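Local structure of ectoine dioxygenase (Sphingopyxis alaskensis, 4MHR) at residues Leu76-Thr87 with Ile97-Ser107; Arg112-Asp121 with Leu301-Val309. The protein catalyses the iron- and 2-oxoglutarate-dependent hydroxylation of L-ectoine to the osmoprotectant 5-hydroxyectoine. All coordinates share one frame; numbering follows the deposited sequence.

Contact 1: Leu76-Thr87 with Ile97-Ser107; sequences LLADPAALDADT and IRSIFEIHAQS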
loop_
_atom_site.group_PDB
_atom_site.type_symbol
_atom_site.label_atom_id
_atom_site.label_comp_id
_atom_site.label_asym_id
_atom_site.label_seq_id
_atom_site.Cartn_x
_atom_site.Cartn_y
_atom_site.Cartn_z
ATOM N N LEU A 76 -6.316 0.981 -19.278
ATOM C CA LEU A 76 -6.956 -0.038 -18.445
ATOM C C LEU A 76 -8.302 0.447 -17.898
ATOM O O LEU A 76 -9.266 -0.313 -17.835
ATOM C CB LEU A 76 -6.033 -0.469 -17.309
ATOM C CG LEU A 76 -4.790 -1.276 -17.747
ATOM C CD1 LEU A 76 -3.663 -1.180 -16.726
ATOM C CD2 LEU A 76 -5.129 -2.730 -17.970
ATOM N N LEU A 77 -8.340 1.709 -17.467
ATOM C CA LEU A 77 -9.512 2.256 -16.837
ATOM C C LEU A 77 -10.609 2.488 -17.899
ATOM O O LEU A 77 -11.784 2.275 -17.622
ATOM C CB LEU A 77 -9.205 3.570 -16.112
ATOM C CG LEU A 77 -8.324 3.368 -14.876
ATOM C CD1 LEU A 77 -7.823 4.684 -14.324
ATOM C CD2 LEU A 77 -9.072 2.555 -13.823
ATOM N N ALA A 78 -10.194 2.881 -19.104
ATOM C CA ALA A 78 -11.129 3.291 -20.151
ATOM C C ALA A 78 -11.664 2.039 -20.839
ATOM O O ALA A 78 -12.772 2.048 -21.422
ATOM C CB ALA A 78 -10.414 4.215 -21.164
ATOM N N ASP A 79 -10.897 0.954 -20.751
ATOM C CA ASP A 79 -11.220 -0.263 -21.532
ATOM C C ASP A 79 -10.983 -1.563 -20.808
ATOM O O ASP A 79 -10.061 -2.304 -21.140
ATOM C CB ASP A 79 -10.442 -0.368 -22.847
ATOM C CG ASP A 79 -10.804 -1.668 -23.621
ATOM O OD1 ASP A 79 -11.910 -2.234 -23.321
ATOM O OD2 ASP A 79 -9.996 -2.114 -24.501
ATOM N N PRO A 80 -11.861 -1.869 -19.902
ATOM C CA PRO A 80 -11.669 -2.961 -18.985
ATOM C C PRO A 80 -11.966 -4.353 -19.533
ATOM O O PRO A 80 -12.015 -5.305 -18.735
ATOM C CB PRO A 80 -12.680 -2.631 -17.868
ATOM C CG PRO A 80 -13.763 -1.903 -18.567
ATOM C CD PRO A 80 -13.038 -1.047 -19.564
ATOM N N ALA A 81 -12.154 -4.504 -20.851
ATOM C CA ALA A 81 -12.947 -5.642 -21.335
ATOM C C ALA A 81 -12.142 -6.909 -21.323
ATOM O O ALA A 81 -12.700 -7.995 -21.147
ATOM C CB ALA A 81 -13.531 -5.378 -22.727
ATOM N N ALA A 82 -10.826 -6.784 -21.481
ATOM C CA ALA A 82 -9.933 -7.962 -21.396
ATOM C C ALA A 82 -9.718 -8.433 -19.960
ATOM O O ALA A 82 -9.226 -9.544 -19.724
ATOM C CB ALA A 82 -8.593 -7.683 -22.060
ATOM N N LEU A 83 -10.102 -7.619 -18.989
ATOM C CA LEU A 83 -9.787 -7.956 -17.591
ATOM C C LEU A 83 -10.787 -8.956 -17.029
ATOM O O LEU A 83 -11.912 -9.043 -17.503
ATOM C CB LEU A 83 -9.794 -6.676 -16.730
ATOM C CG LEU A 83 -8.812 -5.633 -17.293
ATOM C CD1 LEU A 83 -9.034 -4.271 -16.675
ATOM C CD2 LEU A 83 -7.366 -6.094 -17.087
ATOM N N ASP A 84 -10.391 -9.684 -15.998
ATOM C CA ASP A 84 -11.318 -10.468 -15.214
ATOM C C ASP A 84 -12.306 -9.562 -14.470
ATOM O O ASP A 84 -11.903 -8.719 -13.653
ATOM C CB ASP A 84 -10.511 -11.338 -14.270
ATOM C CG ASP A 84 -11.349 -12.238 -13.451
ATOM O OD1 ASP A 84 -12.523 -11.892 -13.112
ATOM O OD2 ASP A 84 -10.832 -13.330 -13.160
ATOM N N ALA A 85 -13.610 -9.756 -14.721
ATOM C CA ALA A 85 -14.673 -8.961 -14.097
ATOM C C ALA A 85 -14.671 -9.010 -12.594
ATOM O O ALA A 85 -15.130 -8.054 -11.950
ATOM C CB ALA A 85 -16.070 -9.409 -14.585
ATOM N N ASP A 86 -14.197 -10.117 -12.025
ATOM C CA ASP A 86 -14.222 -10.272 -10.589
ATOM C C ASP A 86 -13.215 -9.319 -9.973
ATOM O O ASP A 86 -13.280 -9.105 -8.783
ATOM C CB ASP A 86 -13.836 -11.682 -10.137
ATOM C CG ASP A 86 -14.795 -12.734 -10.638
ATOM O OD1 ASP A 86 -15.961 -12.394 -10.943
ATOM O OD2 ASP A 86 -14.374 -13.895 -10.729
ATOM N N THR A 87 -12.274 -8.799 -10.761
ATOM C CA THR A 87 -11.217 -7.926 -10.170
ATOM C C THR A 87 -11.628 -6.425 -10.139
ATOM O O THR A 87 -10.888 -5.564 -9.626
ATOM C CB THR A 87 -9.884 -8.093 -10.869
ATOM O OG1 THR A 87 -9.932 -7.575 -12.209
ATOM C CG2 THR A 87 -9.390 -9.594 -10.867
ATOM N N ILE A 97 -15.670 2.577 -12.979
ATOM C CA ILE A 97 -14.565 1.850 -12.311
ATOM C C ILE A 97 -13.907 2.749 -11.233
ATOM O O ILE A 97 -13.751 3.959 -11.421
ATOM C CB ILE A 97 -13.554 1.301 -13.322
ATOM C CG1 ILE A 97 -14.213 0.206 -14.151
ATOM C CG2 ILE A 97 -12.355 0.625 -12.662
ATOM C CD1 ILE A 97 -13.380 -0.297 -15.300
ATOM N N ARG A 98 -13.692 2.180 -10.056
ATOM C CA ARG A 98 -12.914 2.839 -9.004
ATOM C C ARG A 98 -11.557 2.143 -8.731
ATOM O O ARG A 98 -10.541 2.843 -8.586
ATOM C CB ARG A 98 -13.699 2.985 -7.744
ATOM C CG ARG A 98 -14.878 3.985 -7.869
ATOM C CD ARG A 98 -14.475 5.481 -7.958
ATOM N NE ARG A 98 -15.604 6.316 -8.427
ATOM C CZ ARG A 98 -15.805 6.629 -9.712
ATOM N NH1 ARG A 98 -14.988 6.175 -10.637
ATOM N NH2 ARG A 98 -16.841 7.368 -10.079
ATOM N N SER A 99 -11.551 0.805 -8.674
ATOM C CA SER A 99 -10.319 -0.034 -8.570
ATOM C C SER A 99 -10.331 -1.302 -9.458
ATOM O O SER A 99 -11.369 -1.969 -9.618
ATOM C CB SER A 99 -10.096 -0.554 -7.156
ATOM O OG SER A 99 -10.149 0.465 -6.214
ATOM N N ILE A 100 -9.155 -1.608 -9.984
ATOM C CA ILE A 100 -8.815 -2.878 -10.614
ATOM C C ILE A 100 -7.707 -3.619 -9.795
ATOM O O ILE A 100 -6.580 -3.108 -9.666
ATOM C CB ILE A 100 -8.315 -2.659 -12.024
ATOM C CG1 ILE A 100 -9.285 -1.835 -12.891
ATOM C CG2 ILE A 100 -8.060 -3.999 -12.737
ATOM C CD1 ILE A 100 -8.665 -1.343 -14.197
ATOM N N PHE A 101 -8.072 -4.737 -9.183
ATOM C CA PHE A 101 -7.147 -5.598 -8.394
ATOM C C PHE A 101 -6.363 -6.501 -9.320
ATOM O O PHE A 101 -6.755 -6.689 -10.476
ATOM C CB PHE A 101 -7.928 -6.443 -7.385
ATOM C CG PHE A 101 -8.386 -5.677 -6.174
ATOM C CD1 PHE A 101 -7.570 -5.563 -5.060
ATOM C CD2 PHE A 101 -9.627 -5.038 -6.150
ATOM C CE1 PHE A 101 -7.982 -4.877 -3.943
ATOM C CE2 PHE A 101 -10.034 -4.319 -5.033
ATOM C CZ PHE A 101 -9.214 -4.245 -3.920
ATOM N N GLU A 102 -5.232 -7.000 -8.856
ATOM C CA GLU A 102 -4.398 -7.927 -9.631
ATOM C C GLU A 102 -3.830 -7.311 -10.879
ATOM O O GLU A 102 -3.558 -8.000 -11.903
ATOM C CB GLU A 102 -5.181 -9.217 -9.959
ATOM C CG GLU A 102 -5.459 -10.083 -8.760
ATOM C CD GLU A 102 -4.150 -10.770 -8.335
ATOM O OE1 GLU A 102 -3.629 -11.576 -9.137
ATOM O OE2 GLU A 102 -3.594 -10.449 -7.253
ATOM N N ILE A 103 -3.585 -6.014 -10.849
ATOM C CA ILE A 103 -2.998 -5.407 -12.035
ATOM C C ILE A 103 -1.629 -5.928 -12.408
ATOM O O ILE A 103 -1.230 -5.870 -13.577
ATOM C CB ILE A 103 -2.860 -3.885 -11.997
ATOM C CG1 ILE A 103 -2.167 -3.407 -10.716
ATOM C CG2 ILE A 103 -4.192 -3.234 -12.176
ATOM C CD1 ILE A 103 -1.849 -1.923 -10.785
ATOM N N HIS A 104 -0.894 -6.386 -11.420
ATOM C CA HIS A 104 0.415 -6.903 -11.679
ATOM C C HIS A 104 0.306 -8.230 -12.453
ATOM O O HIS A 104 1.254 -8.612 -13.098
ATOM C CB HIS A 104 1.184 -7.103 -10.359
ATOM C CG HIS A 104 0.679 -8.257 -9.551
ATOM N ND1 HIS A 104 -0.541 -8.257 -8.921
ATOM C CD2 HIS A 104 1.211 -9.480 -9.321
ATOM C CE1 HIS A 104 -0.724 -9.406 -8.301
ATOM N NE2 HIS A 104 0.332 -10.158 -8.520
ATOM N N ALA A 105 -0.839 -8.917 -12.352
ATOM C CA ALA A 105 -1.039 -10.194 -13.051
ATOM C C ALA A 105 -1.717 -9.982 -14.415
ATOM O O ALA A 105 -1.441 -10.727 -15.304
ATOM C CB ALA A 105 -1.833 -11.167 -12.208
ATOM N N GLN A 106 -2.501 -8.915 -14.600
ATOM C CA GLN A 106 -3.303 -8.720 -15.803
ATOM C C GLN A 106 -2.708 -7.767 -16.803
ATOM O O GLN A 106 -3.156 -7.725 -17.923
ATOM C CB GLN A 106 -4.656 -8.175 -15.391
ATOM C CG GLN A 106 -5.420 -9.080 -14.436
ATOM C CD GLN A 106 -6.824 -8.592 -14.178
ATOM O OE1 GLN A 106 -7.106 -7.769 -13.263
ATOM N NE2 GLN A 106 -7.741 -9.097 -14.957
ATOM N N SER A 107 -1.719 -6.955 -16.404
ATOM C CA SER A 107 -1.172 -5.901 -17.244
ATOM C C SER A 107 0.364 -6.086 -17.285
ATOM O O SER A 107 1.003 -6.074 -16.229
ATOM C CB SER A 107 -1.469 -4.516 -16.649
ATOM O OG SER A 107 -0.709 -3.508 -17.319
#
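Thr87 O takes a nearly straight hydrogen bond from Phe101 N (3.0 Å, 173° at the hydrogen). A CA-H...O contact from Ile100 CA at 3.5 Å meets the same oxygen. Thr87 O also lies at the edge of the Phe101 ring, in its plane. The hydrogen bond stands where strand 88-90 begins to pair with strand 97-101 at the cupin sheet's border. A classic beta bulge sets Arg98 and Ser99 of one strand against Val89 of the other. Thr87 is fixed from its own side: OG1, turned between backbone N and carbonyl carbon (chi1 68°), donates to Asp84 O at 2.7 Å, and Thr87 N binds that oxygen too. Asp84 OD1 closes an Asx turn on Asp86 N. Beside this lies an apolar cluster. Ile100 CD1 sits 3.9 Å from both Leu77 CD2 and Leu83 CD1. Ile97 CD1 packs against Pro80 CB at 3.5 Å. Leu83 crosses Gln106 at about a right angle, its CD2 against Gln106 CB (3.8 Å). The Phe101 side chain lies about 4 Å from that of Gln135, which binds ectoine. One directional backbone bond thus sets the strand register, while undirected packing on Ile97 and Ile100 seats the end of helix 63-78.

Contact 2: Arg112-Asp121 with Leu301-Val309; sequences RLAADARLAD and LRVERGPLV
Asp116 and Glu304 form a single parallel beta bridge between a helix-helix junction and the C-terminal tail. Glu304 N donates to Ala115 O, and Glu304 O accepts from Ala117 N; both bonds are 2.9 Å. Asp116 is also the N-cap of helix 117-127 and the centre of a salt-bridge network. Its OD2 accepts from Arg118 N and, at 2.8 Å, from Arg118 NE, which come from opposite faces of the carboxylate plane. Its OD1 accepts from Arg112 NH1 on the anti lone pair (2.7 Å) and from Arg118 NH2. A water donates to OD1 and accepts weakly from Gly306 N. So many donors would be expected to stabilise the ionised carboxylate. Arg112, bent at chi2 (49°), also gives NH2 to Gly306 O at 2.8 Å, from above the carbonyl plane. Arg118 NH2 has a second anion in Glu65, which also binds Leu308 N. Elsewhere, Arg305 grips Asp121 OD2 end-on with NH1 and NH2, while Asp121 OD1 pairs with Arg124. Val303 packs tightly on Ala117 beside this pair. The Arg112 guanidinium is sandwiched: Glu304 CB lies 3.5 Å above its centre, and Leu308 CD2 covers the opposite face, 3.4 Å from NH1.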
loop_
_atom_site.group_PDB
_atom_site.type_symbol
_atom_site.label_atom_id
_atom_site.label_comp_id
_atom_site.label_asym_id
_atom_site.label_seq_id
_atom_site.Cartn_x
_atom_site.Cartn_y
_atom_site.Cartn_z
ATOM N N ARG A 112 5.708 -5.310 -15.043
ATOM C CA ARG A 112 7.046 -4.803 -15.219
ATOM C C ARG A 112 7.360 -3.674 -14.212
ATOM O O ARG A 112 8.481 -3.592 -13.732
ATOM C CB ARG A 112 7.223 -4.289 -16.649
ATOM C CG ARG A 112 8.609 -3.797 -17.028
ATOM C CD ARG A 112 9.770 -4.750 -16.677
ATOM N NE ARG A 112 11.029 -4.051 -16.986
ATOM C CZ ARG A 112 11.617 -3.139 -16.215
ATOM N NH1 ARG A 112 11.085 -2.785 -15.019
ATOM N NH2 ARG A 112 12.742 -2.563 -16.609
ATOM N N LEU A 113 6.403 -2.776 -13.968
ATOM C CA LEU A 113 6.556 -1.781 -12.879
ATOM C C LEU A 113 6.851 -2.496 -11.539
ATOM O O LEU A 113 7.830 -2.188 -10.870
ATOM C CB LEU A 113 5.342 -0.876 -12.791
ATOM C CG LEU A 113 5.302 0.127 -11.640
ATOM C CD1 LEU A 113 6.385 1.157 -11.814
ATOM C CD2 LEU A 113 3.965 0.799 -11.619
ATOM N N ALA A 114 6.068 -3.518 -11.209
ATOM C CA ALA A 114 6.168 -4.137 -9.940
ATOM C C ALA A 114 7.526 -4.747 -9.768
ATOM O O ALA A 114 8.084 -4.741 -8.640
ATOM C CB ALA A 114 5.089 -5.186 -9.768
ATOM N N ALA A 115 8.081 -5.271 -10.872
ATOM C CA ALA A 115 9.377 -5.994 -10.847
ATOM C C ALA A 115 10.540 -5.057 -10.930
ATOM O O ALA A 115 11.697 -5.466 -10.811
ATOM C CB ALA A 115 9.464 -7.056 -12.009
ATOM N N ASP A 116 10.299 -3.798 -11.216
ATOM C CA ASP A 116 11.417 -2.929 -11.467
ATOM C C ASP A 116 12.313 -2.748 -10.215
ATOM O O ASP A 116 11.836 -2.560 -9.082
ATOM C CB ASP A 116 10.891 -1.583 -11.924
ATOM C CG ASP A 116 11.970 -0.689 -12.441
ATOM O OD1 ASP A 116 12.149 -0.720 -13.678
ATOM O OD2 ASP A 116 12.607 0.080 -11.653
ATOM N N ALA A 117 13.600 -2.818 -10.430
ATOM C CA ALA A 117 14.596 -2.724 -9.378
ATOM C C ALA A 117 14.448 -1.458 -8.501
ATOM O O ALA A 117 14.696 -1.499 -7.303
ATOM C CB ALA A 117 15.975 -2.732 -10.003
ATOM N N ARG A 118 14.019 -0.353 -9.084
ATOM C CA ARG A 118 13.890 0.861 -8.326
ATOM C C ARG A 118 12.803 0.693 -7.259
ATOM O O ARG A 118 12.849 1.430 -6.302
ATOM C CB ARG A 118 13.547 2.060 -9.213
ATOM C CG ARG A 118 14.687 2.548 -10.078
ATOM C CD ARG A 118 14.184 3.459 -11.202
ATOM N NE ARG A 118 13.573 2.662 -12.247
ATOM C CZ ARG A 118 13.233 3.122 -13.452
ATOM N NH1 ARG A 118 13.430 4.408 -13.787
ATOM N NH2 ARG A 118 12.712 2.280 -14.311
ATOM N N LEU A 119 11.841 -0.233 -7.457
ATOM C CA LEU A 119 10.842 -0.556 -6.460
ATOM C C LEU A 119 11.234 -1.812 -5.692
ATOM O O LEU A 119 11.407 -1.803 -4.431
ATOM C CB LEU A 119 9.438 -0.651 -7.085
ATOM C CG LEU A 119 8.997 0.590 -7.847
ATOM C CD1 LEU A 119 7.557 0.455 -8.275
ATOM C CD2 LEU A 119 9.174 1.889 -6.991
ATOM N N ALA A 120 11.391 -2.907 -6.426
ATOM C CA ALA A 120 11.544 -4.217 -5.781
ATOM C C ALA A 120 12.807 -4.395 -4.903
ATOM O O ALA A 120 12.728 -5.149 -3.921
ATOM C CB ALA A 120 11.439 -5.365 -6.786
ATOM N N ASP A 121 13.956 -3.818 -5.287
ATOM C CA ASP A 121 15.161 -3.851 -4.447
ATOM C C ASP A 121 15.011 -3.049 -3.156
ATOM O O ASP A 121 15.592 -3.408 -2.142
ATOM C CB ASP A 121 16.426 -3.357 -5.160
ATOM C CG ASP A 121 16.988 -4.436 -6.109
ATOM O OD1 ASP A 121 16.505 -5.530 -6.015
ATOM O OD2 ASP A 121 17.828 -4.159 -6.941
ATOM N N LEU A 301 9.421 -12.788 -6.633
ATOM C CA LEU A 301 9.451 -11.845 -7.715
ATOM C C LEU A 301 10.858 -11.757 -8.344
ATOM O O LEU A 301 11.841 -11.649 -7.647
ATOM C CB LEU A 301 9.020 -10.498 -7.173
ATOM C CG LEU A 301 8.830 -9.367 -8.144
ATOM C CD1 LEU A 301 7.681 -9.635 -9.152
ATOM C CD2 LEU A 301 8.551 -8.130 -7.303
ATOM N N ARG A 302 10.959 -11.806 -9.667
ATOM C CA ARG A 302 12.286 -11.677 -10.331
ATOM C C ARG A 302 12.449 -10.219 -10.624
ATOM O O ARG A 302 11.547 -9.655 -11.146
ATOM C CB ARG A 302 12.267 -12.449 -11.669
ATOM C CG ARG A 302 13.541 -12.388 -12.469
ATOM C CD ARG A 302 13.259 -11.923 -13.886
ATOM N NE ARG A 302 14.231 -12.411 -14.864
ATOM C CZ ARG A 302 15.443 -11.909 -15.038
ATOM N NH1 ARG A 302 15.869 -10.880 -14.296
ATOM N NH2 ARG A 302 16.243 -12.433 -15.960
ATOM N N VAL A 303 13.578 -9.606 -10.266
ATOM C CA VAL A 303 13.778 -8.197 -10.461
ATOM C C VAL A 303 14.256 -7.830 -11.861
ATOM O O VAL A 303 15.204 -8.421 -12.362
ATOM C CB VAL A 303 14.788 -7.649 -9.424
ATOM C CG1 VAL A 303 15.028 -6.159 -9.591
ATOM C CG2 VAL A 303 14.318 -7.995 -8.018
ATOM N N GLU A 304 13.688 -6.773 -12.447
ATOM C CA GLU A 304 14.129 -6.301 -13.775
ATOM C C GLU A 304 14.834 -4.989 -13.654
ATOM O O GLU A 304 14.448 -4.148 -12.883
ATOM C CB GLU A 304 12.941 -6.112 -14.690
ATOM C CG GLU A 304 12.055 -7.324 -14.742
ATOM C CD GLU A 304 12.594 -8.337 -15.733
ATOM O OE1 GLU A 304 13.627 -8.046 -16.387
ATOM O OE2 GLU A 304 12.005 -9.410 -15.824
ATOM N N ARG A 305 15.885 -4.802 -14.431
ATOM C CA ARG A 305 16.672 -3.583 -14.418
ATOM C C ARG A 305 16.512 -2.948 -15.816
ATOM O O ARG A 305 16.189 -3.639 -16.771
ATOM C CB ARG A 305 18.110 -3.910 -14.024
ATOM C CG ARG A 305 18.220 -4.409 -12.588
ATOM C CD ARG A 305 19.479 -5.203 -12.199
ATOM N NE ARG A 305 19.245 -5.991 -10.972
ATOM C CZ ARG A 305 19.129 -5.486 -9.731
ATOM N NH1 ARG A 305 19.258 -4.189 -9.520
ATOM N NH2 ARG A 305 18.895 -6.290 -8.686
ATOM N N GLY A 306 16.594 -1.624 -15.892
ATOM C CA GLY A 306 16.451 -0.883 -17.119
ATOM C C GLY A 306 15.183 -0.052 -17.196
ATOM O O GLY A 306 14.279 -0.205 -16.359
ATOM N N PRO A 307 15.092 0.812 -18.231
ATOM C CA PRO A 307 13.951 1.715 -18.362
ATOM C C PRO A 307 12.698 0.921 -18.653
ATOM O O PRO A 307 12.777 -0.235 -19.095
ATOM C CB PRO A 307 14.331 2.622 -19.541
ATOM C CG PRO A 307 15.730 2.221 -19.950
ATOM C CD PRO A 307 15.924 0.828 -19.448
ATOM N N LEU A 308 11.554 1.495 -18.321
ATOM C CA LEU A 308 10.291 0.849 -18.616
ATOM C C LEU A 308 9.977 0.997 -20.108
ATOM O O LEU A 308 9.126 0.319 -20.607
ATOM C CB LEU A 308 9.157 1.485 -17.822
ATOM C CG LEU A 308 9.265 1.417 -16.318
ATOM C CD1 LEU A 308 8.078 2.135 -15.732
ATOM C CD2 LEU A 308 9.288 -0.043 -15.901
ATOM N N VAL A 309 10.625 1.921 -20.795
ATOM C CA VAL A 309 10.346 2.136 -22.213
ATOM C C VAL A 309 11.462 2.987 -22.826
ATOM O O VAL A 309 12.159 3.715 -22.101
ATOM C CB VAL A 309 8.983 2.841 -22.399
ATOM C CG1 VAL A 309 9.043 4.294 -21.899
ATOM C CG2 VAL A 309 8.506 2.748 -23.856
HETATM O O HOH W 1 15.076 -0.486 -13.526
#

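Both segments of contact 1 precede those of contact 2 in the sequence. Their centres are 21 Å apart, and their nearest atoms come within about 4 Å without touching. Helix 103-106 of contact 1 is followed, after Ser107, by helix 108-115 of contact 2. Helix 63-78 is a second tie. Contact 1 uses its last turn, while Leu113 and Leu308 of contact 2 rest on its Leu69. Strand 131-141 of the seven-stranded sheet pairs with strand 97-101 and also holds Leu301 through Val131. The same helices and sheet thus carry both strand 97-101, next to the edge of the sheet and near the ectoine site, and the C-terminal tail, which packs back from 180 residues away.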